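Local coordinates for fibronectin type III domain-containing protein (Simiduia agarivorans, PDB 6P2K) that probably hydrolyses the beta-1,4-glucan backbone of xyloglucan, as in related family 74 glycoside hydrolases, using paired seven-bladed beta-propellers in this part of the protein, at residues B[238-243]-B[262-267]; B[280-285]-B[334-339]; B[290-295]-B[311-316]; B[347-352]-B[367-372]. All coordinates share one frame; numbering follows the deposited sequence.

Interaction 1 (B[238-243]-B[262-267]); sequences TNFLVY and NRRYWY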
# COMPACT_ATOMS: atom_id res chain seq x y z
N THR B 238 -43.94 -31.02 4.99
CA THR B 238 -42.56 -31.14 4.54
C THR B 238 -42.12 -32.57 4.23
O THR B 238 -41.03 -32.75 3.68
CB THR B 238 -41.61 -30.55 5.58
OG1 THR B 238 -41.53 -31.44 6.71
CG2 THR B 238 -42.11 -29.20 6.06
N ASN B 239 -42.92 -33.58 4.57
CA ASN B 239 -42.50 -34.98 4.50
C ASN B 239 -43.36 -35.72 3.48
O ASN B 239 -44.39 -36.30 3.83
CB ASN B 239 -42.60 -35.62 5.89
CG ASN B 239 -41.99 -37.01 5.94
OD1 ASN B 239 -41.07 -37.33 5.19
ND2 ASN B 239 -42.50 -37.85 6.84
N PHE B 240 -42.94 -35.69 2.22
CA PHE B 240 -43.58 -36.47 1.17
C PHE B 240 -42.83 -37.79 1.02
O PHE B 240 -41.60 -37.80 0.96
CB PHE B 240 -43.57 -35.72 -0.17
CG PHE B 240 -44.33 -34.42 -0.18
CD1 PHE B 240 -44.89 -33.89 0.98
CD2 PHE B 240 -44.49 -33.71 -1.36
CE1 PHE B 240 -45.58 -32.69 0.95
CE2 PHE B 240 -45.18 -32.52 -1.40
CZ PHE B 240 -45.73 -32.00 -0.24
N LEU B 241 -43.57 -38.89 0.97
CA LEU B 241 -42.97 -40.21 0.92
C LEU B 241 -43.19 -40.85 -0.45
O LEU B 241 -44.22 -40.63 -1.10
CB LEU B 241 -43.52 -41.11 2.02
CG LEU B 241 -43.01 -40.71 3.41
CD1 LEU B 241 -43.56 -41.63 4.49
CD2 LEU B 241 -41.49 -40.69 3.43
N VAL B 242 -42.21 -41.64 -0.88
CA VAL B 242 -42.16 -42.20 -2.22
C VAL B 242 -42.51 -43.68 -2.15
O VAL B 242 -42.02 -44.41 -1.28
CB VAL B 242 -40.77 -42.00 -2.86
CG1 VAL B 242 -40.82 -42.27 -4.35
CG2 VAL B 242 -40.26 -40.59 -2.57
N TYR B 243 -43.36 -44.12 -3.08
CA TYR B 243 -43.85 -45.49 -3.08
C TYR B 243 -43.83 -46.04 -4.49
O TYR B 243 -43.72 -45.31 -5.48
CB TYR B 243 -45.27 -45.59 -2.51
CG TYR B 243 -45.42 -45.09 -1.09
CD1 TYR B 243 -45.61 -43.74 -0.82
CD2 TYR B 243 -45.39 -45.98 -0.02
CE1 TYR B 243 -45.76 -43.29 0.47
CE2 TYR B 243 -45.53 -45.53 1.28
CZ TYR B 243 -45.72 -44.19 1.52
OH TYR B 243 -45.86 -43.73 2.81
N ASN B 262 -37.55 -36.26 5.09
CA ASN B 262 -38.34 -35.04 5.30
C ASN B 262 -38.17 -34.06 4.14
O ASN B 262 -37.78 -32.90 4.32
CB ASN B 262 -37.97 -34.39 6.63
CG ASN B 262 -38.98 -33.35 7.08
OD1 ASN B 262 -40.18 -33.52 6.90
ND2 ASN B 262 -38.48 -32.27 7.67
N ARG B 263 -38.49 -34.53 2.93
CA ARG B 263 -38.41 -33.71 1.73
C ARG B 263 -39.71 -33.80 0.95
O ARG B 263 -40.41 -34.82 0.97
CB ARG B 263 -37.23 -34.12 0.84
CG ARG B 263 -35.89 -34.12 1.54
CD ARG B 263 -35.55 -32.74 2.08
NE ARG B 263 -34.10 -32.51 2.12
CZ ARG B 263 -33.54 -31.32 2.28
NH1 ARG B 263 -34.29 -30.23 2.42
NH2 ARG B 263 -32.22 -31.21 2.31
N ARG B 264 -40.03 -32.72 0.23
CA ARG B 264 -41.29 -32.60 -0.50
C ARG B 264 -41.16 -33.18 -1.91
O ARG B 264 -41.37 -32.50 -2.92
CB ARG B 264 -41.74 -31.15 -0.55
CG ARG B 264 -41.90 -30.48 0.81
CD ARG B 264 -41.73 -28.98 0.67
NE ARG B 264 -42.36 -28.23 1.74
CZ ARG B 264 -41.69 -27.49 2.62
NH1 ARG B 264 -40.37 -27.41 2.54
NH2 ARG B 264 -42.33 -26.83 3.57
N TYR B 265 -40.81 -34.47 -1.97
CA TYR B 265 -40.62 -35.14 -3.25
C TYR B 265 -41.91 -35.13 -4.05
O TYR B 265 -43.00 -35.38 -3.52
CB TYR B 265 -40.15 -36.57 -3.03
CG TYR B 265 -38.82 -36.69 -2.34
CD1 TYR B 265 -37.65 -36.24 -2.95
CD2 TYR B 265 -38.71 -37.25 -1.07
CE1 TYR B 265 -36.43 -36.34 -2.33
CE2 TYR B 265 -37.48 -37.36 -0.43
CZ TYR B 265 -36.35 -36.90 -1.07
OH TYR B 265 -35.12 -37.00 -0.45
N TRP B 266 -41.80 -34.83 -5.35
CA TRP B 266 -42.99 -34.74 -6.19
C TRP B 266 -42.60 -34.95 -7.65
O TRP B 266 -41.42 -34.95 -8.01
CB TRP B 266 -43.70 -33.39 -5.97
CG TRP B 266 -43.10 -32.18 -6.65
CD1 TRP B 266 -41.85 -32.06 -7.20
CD2 TRP B 266 -43.73 -30.90 -6.82
NE1 TRP B 266 -41.68 -30.79 -7.71
CE2 TRP B 266 -42.82 -30.07 -7.49
CE3 TRP B 266 -44.99 -30.40 -6.48
CZ2 TRP B 266 -43.13 -28.75 -7.83
CZ3 TRP B 266 -45.29 -29.09 -6.81
CH2 TRP B 266 -44.36 -28.28 -7.48
N TYR B 267 -43.62 -35.13 -8.48
CA TYR B 267 -43.47 -35.28 -9.92
C TYR B 267 -42.44 -36.34 -10.33
O TYR B 267 -41.50 -36.04 -11.08
CB TYR B 267 -43.11 -33.94 -10.55
CG TYR B 267 -44.26 -32.97 -10.68
CD1 TYR B 267 -44.73 -32.27 -9.59
CD2 TYR B 267 -44.85 -32.73 -11.92
CE1 TYR B 267 -45.77 -31.36 -9.70
CE2 TYR B 267 -45.89 -31.83 -12.05
CZ TYR B 267 -46.35 -31.15 -10.94
OH TYR B 267 -47.38 -30.25 -11.06
O HOH W 1 -39.58 -37.41 2.77
O HOH W 2 -38.60 -39.16 5.70
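Two successive propeller blades meet where Phe240, near the start of strand 241-246, lays its ring on the backbone of Arg264, near the start of strand 265-270. The CA of Arg264 stands over one face of the Phe240 ring, 3.8 Å from its centroid and displaced toward the rim, a CH-pi contact. At the edge of the same ring, CD2 of Phe240 meets Tyr265 O at 3.1 Å, near the ring plane. The first torsion sets CG of Phe240 anti to the carbonyl carbon (chi1 -62°), where it can reach CA of Arg264. Alongside, Phe240 N donates to Arg263 O at 3.0 Å, the donor lying well above the carbonyl plane. Water 1 draws the backbones together again: it accepts from Arg263 N at 3.1 Å, and lies 2.7 Å from Phe240 O and also near Asn239 OD1. Farther out, CG2 of Thr238 sits over a face of the Arg264 guanidinium, 3.4 Å from NH2, a group that also bonds to Leu234 O. CG2 of Val242 approaches CD2 of Tyr265 at 4.0 Å. An alanine in place of Phe240 would probably open a gap against Arg264, with Lys212 and Ala228 of its own blade losing the ring too. Such apolar wedging, stitched by one backbone bond and a bridging water, belongs to the interface between neighbouring blades of a beta-propeller.

Interaction 2 (B[280-285]-B[334-339]); sequences KVLLGA and RFAHYT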
# COMPACT_ATOMS: atom_id res chain seq x y z
N LYS B 280 -35.33 -46.35 -14.67
CA LYS B 280 -34.71 -45.15 -14.13
C LYS B 280 -35.80 -44.15 -13.81
O LYS B 280 -36.64 -43.84 -14.67
CB LYS B 280 -33.71 -44.56 -15.13
CG LYS B 280 -32.57 -45.50 -15.52
CD LYS B 280 -31.46 -45.48 -14.49
CE LYS B 280 -30.38 -46.50 -14.83
NZ LYS B 280 -29.20 -46.40 -13.92
N VAL B 281 -35.82 -43.66 -12.57
CA VAL B 281 -36.85 -42.74 -12.09
C VAL B 281 -36.19 -41.44 -11.67
O VAL B 281 -35.20 -41.45 -10.92
CB VAL B 281 -37.65 -43.35 -10.93
CG1 VAL B 281 -38.82 -42.45 -10.57
CG2 VAL B 281 -38.14 -44.74 -11.29
N LEU B 282 -36.73 -40.32 -12.15
CA LEU B 282 -36.21 -38.99 -11.88
C LEU B 282 -37.07 -38.33 -10.81
O LEU B 282 -38.30 -38.35 -10.90
CB LEU B 282 -36.21 -38.16 -13.16
CG LEU B 282 -35.41 -36.86 -13.22
CD1 LEU B 282 -33.95 -37.14 -12.93
CD2 LEU B 282 -35.58 -36.24 -14.59
N LEU B 283 -36.43 -37.73 -9.80
CA LEU B 283 -37.18 -37.23 -8.65
C LEU B 283 -36.53 -35.96 -8.11
O LEU B 283 -35.41 -35.99 -7.59
CB LEU B 283 -37.26 -38.30 -7.56
CG LEU B 283 -38.12 -37.93 -6.35
CD1 LEU B 283 -39.58 -37.78 -6.74
CD2 LEU B 283 -37.95 -38.96 -5.24
N GLY B 284 -37.26 -34.85 -8.21
CA GLY B 284 -36.91 -33.61 -7.54
C GLY B 284 -37.92 -33.28 -6.46
O GLY B 284 -38.59 -34.17 -5.94
N ALA B 285 -38.07 -31.99 -6.13
CA ALA B 285 -38.99 -31.60 -5.07
C ALA B 285 -39.38 -30.14 -5.24
O ALA B 285 -38.72 -29.38 -5.95
CB ALA B 285 -38.38 -31.82 -3.68
N ARG B 334 -37.35 -28.08 -8.89
CA ARG B 334 -38.80 -28.05 -8.83
C ARG B 334 -39.46 -28.57 -10.10
O ARG B 334 -40.69 -28.64 -10.17
CB ARG B 334 -39.31 -26.64 -8.51
CG ARG B 334 -38.64 -25.52 -9.28
CD ARG B 334 -39.37 -24.20 -9.07
NE ARG B 334 -40.75 -24.23 -9.57
CZ ARG B 334 -41.83 -24.27 -8.80
NH1 ARG B 334 -41.72 -24.28 -7.48
NH2 ARG B 334 -43.03 -24.29 -9.36
N PHE B 335 -38.67 -28.91 -11.12
CA PHE B 335 -39.12 -29.75 -12.21
C PHE B 335 -37.90 -30.48 -12.76
O PHE B 335 -36.77 -30.00 -12.63
CB PHE B 335 -39.82 -28.96 -13.32
CG PHE B 335 -38.90 -28.03 -14.07
CD1 PHE B 335 -38.13 -28.49 -15.13
CD2 PHE B 335 -38.83 -26.69 -13.73
CE1 PHE B 335 -37.28 -27.64 -15.81
CE2 PHE B 335 -37.99 -25.84 -14.42
CZ PHE B 335 -37.22 -26.32 -15.46
N ALA B 336 -38.14 -31.62 -13.39
CA ALA B 336 -37.06 -32.39 -13.98
C ALA B 336 -37.65 -33.39 -14.97
O ALA B 336 -38.53 -34.17 -14.60
CB ALA B 336 -36.25 -33.12 -12.91
N HIS B 337 -37.17 -33.35 -16.21
CA HIS B 337 -37.70 -34.21 -17.26
C HIS B 337 -36.56 -34.84 -18.05
O HIS B 337 -35.55 -34.19 -18.34
CB HIS B 337 -38.59 -33.42 -18.22
CG HIS B 337 -39.79 -32.82 -17.56
ND1 HIS B 337 -40.86 -33.57 -17.12
CD2 HIS B 337 -40.10 -31.53 -17.27
CE1 HIS B 337 -41.77 -32.78 -16.59
NE2 HIS B 337 -41.33 -31.54 -16.66
N TYR B 338 -36.74 -36.11 -18.39
CA TYR B 338 -35.88 -36.75 -19.37
C TYR B 338 -36.20 -36.23 -20.76
O TYR B 338 -37.31 -35.77 -21.03
CB TYR B 338 -36.07 -38.27 -19.34
CG TYR B 338 -35.58 -38.97 -18.09
CD1 TYR B 338 -34.23 -39.10 -17.82
CD2 TYR B 338 -36.48 -39.52 -17.19
CE1 TYR B 338 -33.78 -39.75 -16.69
CE2 TYR B 338 -36.05 -40.18 -16.05
CZ TYR B 338 -34.70 -40.29 -15.81
OH TYR B 338 -34.25 -40.94 -14.68
N THR B 339 -35.21 -36.29 -21.65
CA THR B 339 -35.47 -35.93 -23.04
C THR B 339 -36.26 -37.04 -23.73
O THR B 339 -36.17 -38.21 -23.36
CB THR B 339 -34.16 -35.68 -23.79
OG1 THR B 339 -33.33 -36.85 -23.73
CG2 THR B 339 -33.41 -34.49 -23.20
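Leu282 and Tyr338 form the CH-pi part of this contact: CD2 of the leucine stands over the centre of the Tyr338 ring, 4.2 Å from its centroid and only 7° off the normal. A chi1 of -165° puts the leucine CG anti to the backbone N, on the side of Ala336. The purely apolar contacts use the same residue, with Leu282 CB 3.5 Å from Tyr338 CE2 and Leu282 CD2 3.6 Å from Ala336 CB. One leucine is thus shared between a methyl and a ring. At the far end the interaction is a CA-H...O contact, Arg334 CA to Ala285 O at 3.2 Å. The polar groups turn to partners elsewhere: Tyr338 OH bonds to Glu294 OE2, while it lies 3.7 Å from Lys280 CB. Arg334 reaches Val17 O and Asp123, and its side chain is about 3 Å from that of Gln16, which binds a zinc ion together with Asp124. A phenylalanine replacing Tyr338 would probably leave Glu294 OE2 without this hydroxyl, one of its buried mates. The axes of the short strand segments 280-285 and 336-338 approach to 7.2 Å and run nearly antiparallel at 162°, yet the strands belong to different blades: they pack face on, with Leu292 of strand 292-300 and Val349 of strand 348-351 packed around Leu282.

Interaction 3 (B[290-295]-B[311-316]); sequences FGLYEG and EKIWDS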
# COMPACT_ATOMS: atom_id res chain seq x y z
N PHE B 290 -31.78 -29.96 -2.56
CA PHE B 290 -30.88 -31.10 -2.40
C PHE B 290 -30.29 -31.58 -3.72
O PHE B 290 -29.63 -32.62 -3.73
CB PHE B 290 -31.60 -32.28 -1.71
CG PHE B 290 -32.88 -32.68 -2.40
CD1 PHE B 290 -32.86 -33.49 -3.53
CD2 PHE B 290 -34.10 -32.26 -1.91
CE1 PHE B 290 -34.03 -33.85 -4.16
CE2 PHE B 290 -35.27 -32.63 -2.53
CZ PHE B 290 -35.24 -33.43 -3.65
N GLY B 291 -30.51 -30.86 -4.81
CA GLY B 291 -30.13 -31.37 -6.12
C GLY B 291 -31.23 -32.20 -6.75
O GLY B 291 -32.41 -31.85 -6.65
N LEU B 292 -30.86 -33.31 -7.38
CA LEU B 292 -31.81 -34.11 -8.14
C LEU B 292 -31.41 -35.58 -8.06
O LEU B 292 -30.24 -35.92 -8.19
CB LEU B 292 -31.87 -33.64 -9.59
CG LEU B 292 -32.80 -34.35 -10.58
CD1 LEU B 292 -34.25 -34.29 -10.10
CD2 LEU B 292 -32.66 -33.72 -11.95
N TYR B 293 -32.40 -36.44 -7.84
CA TYR B 293 -32.19 -37.88 -7.69
C TYR B 293 -32.56 -38.62 -8.96
O TYR B 293 -33.54 -38.29 -9.63
CB TYR B 293 -33.02 -38.45 -6.54
CG TYR B 293 -32.50 -38.18 -5.14
CD1 TYR B 293 -31.42 -38.90 -4.63
CD2 TYR B 293 -33.12 -37.25 -4.32
CE1 TYR B 293 -30.96 -38.67 -3.35
CE2 TYR B 293 -32.66 -37.01 -3.04
CZ TYR B 293 -31.59 -37.73 -2.56
OH TYR B 293 -31.14 -37.49 -1.28
N GLU B 294 -31.78 -39.65 -9.28
CA GLU B 294 -32.18 -40.68 -10.23
C GLU B 294 -32.14 -42.02 -9.51
O GLU B 294 -31.13 -42.38 -8.90
CB GLU B 294 -31.28 -40.71 -11.46
CG GLU B 294 -31.68 -41.80 -12.46
CD GLU B 294 -30.98 -41.67 -13.80
OE1 GLU B 294 -29.73 -41.59 -13.81
OE2 GLU B 294 -31.67 -41.65 -14.83
N GLY B 295 -33.25 -42.75 -9.57
CA GLY B 295 -33.36 -44.05 -8.93
C GLY B 295 -33.39 -45.16 -9.96
O GLY B 295 -33.94 -45.00 -11.06
N GLU B 311 -29.60 -42.27 -6.49
CA GLU B 311 -28.32 -41.61 -6.70
C GLU B 311 -28.56 -40.15 -7.02
O GLU B 311 -29.46 -39.82 -7.79
CB GLU B 311 -27.54 -42.29 -7.84
CG GLU B 311 -26.34 -41.50 -8.33
CD GLU B 311 -25.70 -42.15 -9.54
OE1 GLU B 311 -24.57 -41.75 -9.91
OE2 GLU B 311 -26.32 -43.06 -10.13
N LYS B 312 -27.76 -39.27 -6.42
CA LYS B 312 -27.83 -37.85 -6.73
C LYS B 312 -27.06 -37.60 -8.02
O LYS B 312 -25.84 -37.76 -8.06
CB LYS B 312 -27.27 -37.02 -5.58
CG LYS B 312 -28.28 -36.70 -4.50
CD LYS B 312 -27.90 -35.47 -3.71
CE LYS B 312 -28.68 -35.39 -2.41
NZ LYS B 312 -28.35 -34.16 -1.63
N ILE B 313 -27.78 -37.23 -9.08
CA ILE B 313 -27.13 -36.89 -10.34
C ILE B 313 -26.83 -35.40 -10.44
O ILE B 313 -26.18 -34.97 -11.40
CB ILE B 313 -27.99 -37.35 -11.54
CG1 ILE B 313 -29.35 -36.66 -11.51
CG2 ILE B 313 -28.16 -38.86 -11.51
CD1 ILE B 313 -30.10 -36.76 -12.82
N TRP B 314 -27.28 -34.61 -9.47
CA TRP B 314 -27.03 -33.18 -9.38
C TRP B 314 -26.99 -32.84 -7.90
O TRP B 314 -27.82 -33.33 -7.13
CB TRP B 314 -28.12 -32.38 -10.10
CG TRP B 314 -27.72 -31.00 -10.53
CD1 TRP B 314 -26.46 -30.47 -10.58
CD2 TRP B 314 -28.61 -29.97 -10.98
NE1 TRP B 314 -26.52 -29.17 -11.03
CE2 TRP B 314 -27.82 -28.84 -11.28
CE3 TRP B 314 -30.00 -29.89 -11.15
CZ2 TRP B 314 -28.38 -27.65 -11.75
CZ3 TRP B 314 -30.55 -28.71 -11.61
CH2 TRP B 314 -29.74 -27.61 -11.91
N ASP B 315 -26.02 -32.02 -7.49
CA ASP B 315 -25.76 -31.86 -6.06
C ASP B 315 -25.23 -30.45 -5.79
O ASP B 315 -25.21 -29.59 -6.67
CB ASP B 315 -24.78 -32.94 -5.58
CG ASP B 315 -25.01 -33.33 -4.14
OD1 ASP B 315 -25.69 -32.57 -3.41
OD2 ASP B 315 -24.51 -34.40 -3.73
N SER B 316 -24.79 -30.24 -4.54
CA SER B 316 -24.24 -28.96 -4.11
C SER B 316 -23.15 -28.50 -5.07
O SER B 316 -22.43 -29.30 -5.66
CB SER B 316 -23.65 -29.09 -2.70
OG SER B 316 -24.54 -29.77 -1.84
O HOH W 3 -27.33 -31.53 -1.43
O HOH W 4 -28.48 -43.64 -12.39
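Leu292 O is gripped by two successive amides: Ile313 N at 2.9 Å, nearly along the C=O axis, and Trp314 N at a weak 3.5 Å. Leu292 N answers with a bond to Trp314 O at 3.1 Å. Beyond Leu292 the pairing becomes regular, Glu294 N donating to Glu311 O at 2.8 Å and close to straight (168°), while Glu311 N returns a bond to Glu294 O. Ile313 and Trp314 both face Leu292, a classic beta bulge in the antiparallel hairpin of strands 292-300 and 304-314, the last two strands of a propeller blade, and the chain turns a corner at Ile313. Here Ile313 CG1 lies between the backbone N and the carbonyl carbon (chi1 61°), close to Leu292 O, while its CG2 packs on Glu294 CB at 3.6 Å. On the other face, Lys312 runs its extended chain obliquely past the Tyr293 ring, CG meeting CE1 at 3.5 Å, and delivers NZ to Phe290 O at 2.9 Å, in the carbonyl plane and on a lone pair. That ammonium is also paired with Asp315 OD1 and with Glu260. Gly291, at phi 88°, has its CA against Trp314 O; a side chain here would collide with that oxygen. Both oxygens of the Glu294 carboxylate are used by the next blade, OE1 by the hydroxyl of Tyr369. Water 4 lies between Glu294 OE1 and Glu311 OE2 and may ease their like charges. Glu311 itself packs against Tyr236 of the second subunit.

Interaction 4 (B[347-352]-B[367-372]); sequences RGVWST and NSYSWQ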
# COMPACT_ATOMS: atom_id res chain seq x y z
N ARG B 347 -30.01 -38.52 -25.02
CA ARG B 347 -30.49 -38.69 -23.66
C ARG B 347 -29.98 -37.55 -22.78
O ARG B 347 -28.77 -37.30 -22.73
CB ARG B 347 -30.06 -40.03 -23.08
CG ARG B 347 -30.75 -40.34 -21.75
CD ARG B 347 -30.34 -41.68 -21.17
NE ARG B 347 -31.16 -42.03 -20.01
CZ ARG B 347 -30.80 -41.80 -18.74
NH1 ARG B 347 -29.64 -41.23 -18.47
NH2 ARG B 347 -31.62 -42.15 -17.75
N GLY B 348 -30.89 -36.87 -22.10
CA GLY B 348 -30.52 -35.78 -21.23
C GLY B 348 -31.63 -35.48 -20.24
O GLY B 348 -32.68 -36.13 -20.23
N VAL B 349 -31.38 -34.48 -19.40
CA VAL B 349 -32.32 -34.07 -18.36
C VAL B 349 -32.42 -32.55 -18.38
O VAL B 349 -31.40 -31.85 -18.40
CB VAL B 349 -31.88 -34.55 -16.96
CG1 VAL B 349 -32.77 -33.95 -15.89
CG2 VAL B 349 -31.91 -36.08 -16.88
N TRP B 350 -33.66 -32.04 -18.38
CA TRP B 350 -33.94 -30.62 -18.21
C TRP B 350 -34.43 -30.38 -16.79
O TRP B 350 -35.34 -31.07 -16.33
CB TRP B 350 -34.99 -30.16 -19.22
CG TRP B 350 -34.43 -29.66 -20.51
CD1 TRP B 350 -34.42 -30.31 -21.71
CD2 TRP B 350 -33.80 -28.39 -20.73
NE1 TRP B 350 -33.82 -29.53 -22.67
CE2 TRP B 350 -33.43 -28.34 -22.09
CE3 TRP B 350 -33.50 -27.29 -19.91
CZ2 TRP B 350 -32.78 -27.24 -22.65
CZ3 TRP B 350 -32.86 -26.20 -20.47
CH2 TRP B 350 -32.51 -26.18 -21.83
N SER B 351 -33.82 -29.42 -16.10
CA SER B 351 -34.21 -29.13 -14.72
C SER B 351 -33.81 -27.68 -14.39
O SER B 351 -33.61 -26.86 -15.29
CB SER B 351 -33.57 -30.15 -13.76
OG SER B 351 -34.01 -29.93 -12.43
N THR B 352 -33.70 -27.38 -13.09
CA THR B 352 -33.52 -26.00 -12.64
C THR B 352 -32.92 -26.00 -11.23
O THR B 352 -33.01 -26.98 -10.50
CB THR B 352 -34.85 -25.24 -12.63
OG1 THR B 352 -34.65 -23.91 -12.14
CG2 THR B 352 -35.85 -25.95 -11.74
N ASN B 367 -22.40 -43.38 -17.20
CA ASN B 367 -23.51 -42.98 -16.33
C ASN B 367 -23.20 -41.68 -15.58
O ASN B 367 -23.55 -41.51 -14.41
CB ASN B 367 -23.91 -44.08 -15.34
CG ASN B 367 -25.32 -43.89 -14.81
OD1 ASN B 367 -26.22 -43.51 -15.55
ND2 ASN B 367 -25.52 -44.16 -13.52
N SER B 368 -22.56 -40.75 -16.28
CA SER B 368 -22.26 -39.44 -15.74
C SER B 368 -23.10 -38.39 -16.46
O SER B 368 -23.45 -38.53 -17.63
CB SER B 368 -20.77 -39.11 -15.88
OG SER B 368 -20.41 -38.89 -17.23
N TYR B 369 -23.42 -37.33 -15.72
CA TYR B 369 -24.19 -36.21 -16.24
C TYR B 369 -23.33 -34.96 -16.23
O TYR B 369 -22.56 -34.73 -15.30
CB TYR B 369 -25.46 -35.99 -15.40
CG TYR B 369 -26.47 -37.11 -15.54
CD1 TYR B 369 -26.40 -38.24 -14.75
CD2 TYR B 369 -27.49 -37.03 -16.48
CE1 TYR B 369 -27.32 -39.27 -14.88
CE2 TYR B 369 -28.41 -38.05 -16.62
CZ TYR B 369 -28.32 -39.17 -15.82
OH TYR B 369 -29.24 -40.19 -15.95
N SER B 370 -23.47 -34.15 -17.28
CA SER B 370 -22.70 -32.92 -17.45
C SER B 370 -23.70 -31.76 -17.52
O SER B 370 -24.37 -31.57 -18.54
CB SER B 370 -21.82 -32.99 -18.69
OG SER B 370 -20.98 -31.86 -18.78
N TRP B 371 -23.79 -31.00 -16.44
CA TRP B 371 -24.81 -29.96 -16.33
C TRP B 371 -24.36 -28.69 -17.02
O TRP B 371 -23.22 -28.25 -16.88
CB TRP B 371 -25.13 -29.70 -14.85
CG TRP B 371 -25.89 -30.84 -14.27
CD1 TRP B 371 -25.37 -31.91 -13.59
CD2 TRP B 371 -27.30 -31.05 -14.35
NE1 TRP B 371 -26.39 -32.77 -13.23
CE2 TRP B 371 -27.58 -32.27 -13.68
CE3 TRP B 371 -28.35 -30.33 -14.91
CZ2 TRP B 371 -28.87 -32.77 -13.57
CZ3 TRP B 371 -29.64 -30.83 -14.79
CH2 TRP B 371 -29.88 -32.04 -14.13
N GLN B 372 -25.29 -28.09 -17.77
CA GLN B 372 -25.01 -26.93 -18.61
C GLN B 372 -25.94 -25.79 -18.24
O GLN B 372 -27.15 -25.99 -18.08
CB GLN B 372 -25.17 -27.28 -20.10
CG GLN B 372 -24.33 -28.47 -20.56
CD GLN B 372 -24.69 -28.94 -21.96
OE1 GLN B 372 -25.20 -28.17 -22.78
NE2 GLN B 372 -24.41 -30.21 -22.25
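Arg347 and Tyr369 make the polar, partly exposed end of this contact. Arg347 NH1 donates to Tyr369 OH at 2.8 Å, with an N-H...O angle of 158°. The hydroxyl lies at the edge of the guanidinium, near its plane. The arginine gets there on an extended chain, its CG anti to the backbone N (chi1 -170°). Its charge is shared: NE pairs with Asp271 and NH2 with Glu294, the carboxylate that both residues use. Toward the buried end the meeting is instead apolar, at ordinary van der Waals distances and with no polar bond between the segments: Val349 CG2 stands 4.0 Å from Tyr369 CE2, Val349 CG1 is 3.9 Å from Trp371 CH2, and Ser351 CB lies 4.1 Å from Trp371 CZ3. The indole is steadied from elsewhere, by Trp371 NE1 bonding to Ile313 O and by stacking on Trp314. Strands 348-351 and 368-373 are the second and fourth of one blade, and the segment axes come within 8.5 Å, crossing at -42°. Their side chains meet on one face of the sheet, strand 358-363 lying between the two, and that face packs on strands 292-300 and 304-314 of the preceding blade.

Overall arrangement
The four contacts lie in three consecutive blades. Interaction 1 joins the blade that holds strand 241-246 to the next, which holds strands 265-270 to 304-314; interaction 2 joins that blade to the one that begins with strand 336-338; interaction 3 is a hairpin inside the middle blade, nested in the loop that interaction 2 closes; interaction 4 lies within the last blade. Centres of interactions 2, 3 and 4 are about 10 to 11 Å apart, those of interactions 1 and 4 about 22 Å without touching. The middle and last blades are tied through one buried carboxylate of interaction 3. Together the contacts show how successive sheets close on each other around this propeller.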